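Oxidoreductase (Thermotoga maritima, PDB 1ZH8) probably catalyses an NADP-dependent oxidation or reduction at a CH-OH group, as a member of the GFO/IDH/MocA oxidoreductase family. Local coordinates at residues E296-Y299 and Q300-E304. Numbering follows the deposited sequence.
Sequences EDFY and QVVAE. With EDO (1,2-ethanediol), chain G.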
loop_
_atom_site.group_PDB
_atom_site.type_symbol
_atom_site.label_atom_id
_atom_site.label_comp_id
_atom_site.label_asym_id
_atom_site.label_seq_id
_atom_site.Cartn_x
_atom_site.Cartn_y
_atom_site.Cartn_z
ATOM N N GLU A 296 -27.606 -21.847 3.765
ATOM C CA GLU A 296 -28.171 -22.500 2.612
ATOM C C GLU A 296 -27.132 -23.441 2.006
ATOM O O GLU A 296 -27.448 -24.589 1.686
ATOM C CB GLU A 296 -28.637 -21.458 1.579
ATOM C CG GLU A 296 -29.887 -20.676 1.994
ATOM C CD GLU A 296 -30.318 -19.564 1.000
ATOM O OE1 GLU A 296 -29.700 -19.405 -0.080
ATOM O OE2 GLU A 296 -31.296 -18.841 1.312
ATOM N N ASP A 297 -25.899 -22.956 1.879
ATOM C CA ASP A 297 -24.842 -23.705 1.209
ATOM C C ASP A 297 -24.487 -24.960 2.019
ATOM O O ASP A 297 -24.358 -26.066 1.470
ATOM C CB ASP A 297 -23.622 -22.799 0.970
ATOM C CG ASP A 297 -22.508 -23.489 0.197
ATOM O OD1 ASP A 297 -22.724 -23.921 -0.948
ATOM O OD2 ASP A 297 -21.395 -23.574 0.729
ATOM N N PHE A 298 -24.377 -24.776 3.332
ATOM C CA PHE A 298 -24.153 -25.863 4.285
ATOM C C PHE A 298 -25.277 -26.908 4.222
ATOM O O PHE A 298 -25.019 -28.117 4.303
ATOM C CB PHE A 298 -24.050 -25.256 5.677
ATOM C CG PHE A 298 -24.026 -26.244 6.799
ATOM C CD1 PHE A 298 -22.931 -27.076 6.996
ATOM C CD2 PHE A 298 -25.082 -26.295 7.708
ATOM C CE1 PHE A 298 -22.892 -27.972 8.089
ATOM C CE2 PHE A 298 -25.057 -27.168 8.792
ATOM C CZ PHE A 298 -23.955 -28.006 8.984
ATOM N N TYR A 299 -26.516 -26.444 4.060
ATOM C CA TYR A 299 -27.622 -27.362 3.905
ATOM C C TYR A 299 -27.427 -28.232 2.671
ATOM O O TYR A 299 -27.720 -29.429 2.693
ATOM C CB TYR A 299 -28.981 -26.645 3.831
ATOM C CG TYR A 299 -30.102 -27.635 3.578
ATOM C CD1 TYR A 299 -30.726 -28.290 4.636
ATOM C CD2 TYR A 299 -30.499 -27.961 2.271
ATOM C CE1 TYR A 299 -31.732 -29.234 4.412
ATOM C CE2 TYR A 299 -31.506 -28.904 2.033
ATOM C CZ TYR A 299 -32.116 -29.531 3.110
ATOM O OH TYR A 299 -33.110 -30.449 2.889
ATOM N N GLN A 300 -26.955 -27.624 1.592
ATOM C CA GLN A 300 -26.841 -28.328 0.317
ATOM C C GLN A 300 -25.676 -29.321 0.373
ATOM O O GLN A 300 -25.747 -30.418 -0.212
ATOM C CB GLN A 300 -26.701 -27.336 -0.850
ATOM C CG GLN A 300 -28.018 -26.684 -1.244
ATOM C CD GLN A 300 -27.872 -25.712 -2.396
ATOM O OE1 GLN A 300 -27.156 -24.721 -2.296
ATOM N NE2 GLN A 300 -28.552 -25.997 -3.505
ATOM N N VAL A 301 -24.623 -28.938 1.096
ATOM C CA VAL A 301 -23.473 -29.806 1.310
ATOM C C VAL A 301 -23.895 -31.027 2.115
ATOM O O VAL A 301 -23.631 -32.166 1.721
ATOM C CB VAL A 301 -22.295 -29.073 1.994
ATOM C CG1 VAL A 301 -21.230 -30.073 2.452
ATOM C CG2 VAL A 301 -21.681 -28.071 1.025
ATOM N N VAL A 302 -24.588 -30.782 3.214
ATOM C CA VAL A 302 -24.989 -31.853 4.097
ATOM C C VAL A 302 -26.078 -32.727 3.511
ATOM O O VAL A 302 -25.967 -33.951 3.546
ATOM C CB VAL A 302 -25.407 -31.318 5.467
ATOM C CG1 VAL A 302 -26.143 -32.413 6.318
ATOM C CG2 VAL A 302 -24.172 -30.794 6.187
ATOM N N ALA A 303 -27.127 -32.112 2.976
ATOM C CA ALA A 303 -28.337 -32.871 2.633
ATOM C C ALA A 303 -28.413 -33.269 1.176
ATOM O O ALA A 303 -28.919 -34.331 0.862
ATOM C CB ALA A 303 -29.604 -32.100 3.039
ATOM N N GLU A 304 -27.917 -32.407 0.296
ATOM C CA GLU A 304 -28.107 -32.580 -1.143
ATOM C C GLU A 304 -26.832 -32.927 -1.889
ATOM O O GLU A 304 -26.804 -32.840 -3.099
ATOM C CB GLU A 304 -28.758 -31.330 -1.744
ATOM C CG GLU A 304 -30.243 -31.182 -1.386
ATOM C CD GLU A 304 -30.820 -29.805 -1.712
ATOM O OE1 GLU A 304 -30.033 -28.859 -1.979
ATOM O OE2 GLU A 304 -32.072 -29.678 -1.682
HETATM C C1 EDO G . -22.491 -35.769 3.143
HETATM O O1 EDO G . -23.551 -35.471 4.063
HETATM C C2 EDO G . -21.162 -35.235 3.678
HETATM O O2 EDO G . -21.089 -35.357 5.109
#
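Ala303 CB sits over one face of the Tyr299 ring, 3.8 Å from its centroid and displaced toward the rim, while Glu304 OE2 comes up in the ring plane at the edge, 3.8 Å from CE2, with the carboxylate turned 80° against the ring. One residue back a second methyl takes the same place: Val302 CG2 lies over a face of the Phe298 ring, nearest CE1 at 3.6 Å. Both aromatics carry CG anti to the backbone N (chi1 176° in Tyr299, 171° in Phe298), which sends each ring along the helix toward its C-terminal end, where a face meets the methyl of the residue four places on. The backbone keeps the same spacing, Val302 N bonding to Phe298 O (2.9 Å) and Ala303 N to Tyr299 O (2.8 Å). Tyr299 OH is hydrogen-bonded to Arg17 O, so a leucine here would probably leave that carbonyl without this partner and Ala303 CB without an aromatic face. Asp297 turns elsewhere, to Tyr137 and Lys306. A 1,2-ethanediol, probably from the crystallisation liquor, donates to Val302 O. The i to i+4 spacing is that of an alpha-helix, here helix 290-303, whose buried aromatics pack on strands 19-24, 45-51 and 108-112 of the Rossmann-fold sheet.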